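Local coordinates for leucine-rich repeat protein (Bacteroides thetaiotaomicron, PDB 4ECN), which is of unknown function but, as an extracellular protein built on leucine-rich repeats, probably binds other proteins, at residues Q217-T222 with S238-S243. Residues are numbered along the deposited sequence; the frame is centred on the assembly and turned at random.
Sequences QVVAYT and SVRGES
The carbonyl oxygen of V219 takes two donors from the facing segment: V239 N at 3.0 Å, standing 65° out of the carbonyl plane, and, weakly, S238 OG at 3.5 Å. Further along, G241 N gives V218 O a nearly straight bond of 2.8 Å (175° at the hydrogen). The Q217 side chain, extended beyond CG, runs beside G241 O, with CG 3.4 Å from it, and its NE2 donates to that oxygen at 3.0 Å, nearly in its own amide plane. An alanine at Q217 would probably leave G241 O without this donor and open a gap beside S243 OG. A water accepts from V218 N and donates to E242 O, bridging the two segments. The R240 chain bends at chi2 (-65°), and one face of its guanidinium lies over V219 CG1, 3.5 Å from NH1; the same NH1 bonds to V239 O and forms a salt bridge with E307. V239 CG1 meets the Y221 ring at its edge, 3.7 Å from CE2, while Y221 OH is held by E235 and Q260. V219 and A220 both pair with T161, a classic beta bulge in strand 214-227, along which the connection from strand 230-238 to 244-246 runs roughly antiparallel, within a DUF4458 domain of the transthyretin clan.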
loop_
_atom_site.group_PDB
_atom_site.type_symbol
_atom_site.label_atom_id
_atom_site.label_comp_id
_atom_site.label_asym_id
_atom_site.label_seq_id
_atom_site.Cartn_x
_atom_site.Cartn_y
_atom_site.Cartn_z
ATOM N N GLN A 217 -6.895 27.744 31.476
ATOM C CA GLN A 217 -7.876 26.842 32.049
ATOM C C GLN A 217 -7.276 25.452 32.141
ATOM O O GLN A 217 -6.580 25.035 31.202
ATOM C CB GLN A 217 -9.172 26.806 31.245
ATOM C CG GLN A 217 -10.093 27.993 31.413
ATOM C CD GLN A 217 -11.332 27.742 30.604
ATOM O OE1 GLN A 217 -11.337 27.892 29.367
ATOM N NE2 GLN A 217 -12.381 27.256 31.276
ATOM N N VAL A 218 -7.546 24.722 33.246
ATOM C CA VAL A 218 -7.121 23.332 33.345
ATOM C C VAL A 218 -8.081 22.561 32.421
ATOM O O VAL A 218 -9.295 22.744 32.519
ATOM C CB VAL A 218 -7.050 22.795 34.796
ATOM C CG1 VAL A 218 -6.775 21.292 34.814
ATOM C CG2 VAL A 218 -5.959 23.520 35.579
ATOM N N VAL A 219 -7.534 21.795 31.461
ATOM C CA VAL A 219 -8.338 21.098 30.460
ATOM C C VAL A 219 -8.273 19.543 30.646
ATOM O O VAL A 219 -9.037 18.814 29.998
ATOM C CB VAL A 219 -7.932 21.516 29.014
ATOM C CG1 VAL A 219 -8.276 22.981 28.766
ATOM C CG2 VAL A 219 -6.462 21.229 28.702
ATOM N N ALA A 220 -7.414 19.051 31.550
ATOM C CA ALA A 220 -7.313 17.612 31.833
ATOM C C ALA A 220 -6.440 17.321 33.053
ATOM O O ALA A 220 -5.533 18.096 33.370
ATOM C CB ALA A 220 -6.746 16.868 30.623
ATOM N N TYR A 221 -6.686 16.180 33.712
ATOM C CA TYR A 221 -5.855 15.742 34.839
ATOM C C TYR A 221 -5.868 14.212 34.973
ATOM O O TYR A 221 -6.800 13.529 34.519
ATOM C CB TYR A 221 -6.278 16.385 36.188
ATOM C CG TYR A 221 -7.623 15.910 36.696
ATOM C CD1 TYR A 221 -7.729 14.762 37.482
ATOM C CD2 TYR A 221 -8.798 16.565 36.333
ATOM C CE1 TYR A 221 -8.970 14.276 37.888
ATOM C CE2 TYR A 221 -10.043 16.093 36.740
ATOM C CZ TYR A 221 -10.123 14.955 37.530
ATOM O OH TYR A 221 -11.342 14.500 37.962
ATOM N N THR A 222 -4.823 13.700 35.635
ATOM C CA THR A 222 -4.658 12.313 36.040
ATOM C C THR A 222 -4.242 12.352 37.508
ATOM O O THR A 222 -3.231 12.985 37.837
ATOM C CB THR A 222 -3.689 11.553 35.130
ATOM O OG1 THR A 222 -4.145 11.636 33.782
ATOM C CG2 THR A 222 -3.580 10.101 35.506
ATOM N N SER A 238 -11.163 14.752 31.121
ATOM C CA SER A 238 -11.133 15.965 30.311
ATOM C C SER A 238 -12.078 16.930 30.995
ATOM O O SER A 238 -13.236 16.575 31.275
ATOM C CB SER A 238 -11.499 15.707 28.853
ATOM O OG SER A 238 -11.211 16.863 28.081
ATOM N N VAL A 239 -11.556 18.088 31.395
ATOM C CA VAL A 239 -12.325 19.069 32.143
ATOM C C VAL A 239 -12.128 20.476 31.557
ATOM O O VAL A 239 -11.463 20.655 30.533
ATOM C CB VAL A 239 -11.930 19.034 33.654
ATOM C CG1 VAL A 239 -12.396 17.747 34.336
ATOM C CG2 VAL A 239 -10.432 19.258 33.861
ATOM N N ARG A 240 -12.749 21.462 32.229
ATOM C CA ARG A 240 -12.681 22.902 32.006
ATOM C C ARG A 240 -12.715 23.574 33.371
ATOM O O ARG A 240 -13.781 23.879 33.903
ATOM C CB ARG A 240 -13.799 23.412 31.072
ATOM C CG ARG A 240 -13.589 23.139 29.581
ATOM C CD ARG A 240 -12.378 23.880 29.016
ATOM N NE ARG A 240 -12.275 23.780 27.559
ATOM C CZ ARG A 240 -11.757 22.740 26.909
ATOM N NH1 ARG A 240 -11.328 21.673 27.578
ATOM N NH2 ARG A 240 -11.687 22.747 25.583
ATOM N N GLY A 241 -11.541 23.700 33.965
ATOM C CA GLY A 241 -11.363 24.346 35.251
ATOM C C GLY A 241 -11.577 25.834 35.109
ATOM O O GLY A 241 -11.476 26.385 34.009
ATOM N N GLU A 242 -11.906 26.485 36.223
ATOM C CA GLU A 242 -12.145 27.926 36.276
ATOM C C GLU A 242 -10.884 28.673 35.828
ATOM O O GLU A 242 -9.774 28.308 36.216
ATOM C CB GLU A 242 -12.588 28.345 37.678
ATOM C CG GLU A 242 -14.010 27.923 37.993
ATOM C CD GLU A 242 -15.056 28.673 37.196
ATOM O OE1 GLU A 242 -15.206 29.901 37.408
ATOM O OE2 GLU A 242 -15.724 28.031 36.354
ATOM N N SER A 243 -11.078 29.670 34.949
ATOM C CA SER A 243 -10.034 30.480 34.319
ATOM C C SER A 243 -9.173 31.197 35.341
ATOM O O SER A 243 -9.687 31.768 36.297
ATOM C CB SER A 243 -10.653 31.504 33.379
ATOM O OG SER A 243 -11.852 30.997 32.815
HETATM O O HOH W 1 -8.451 26.045 35.703
#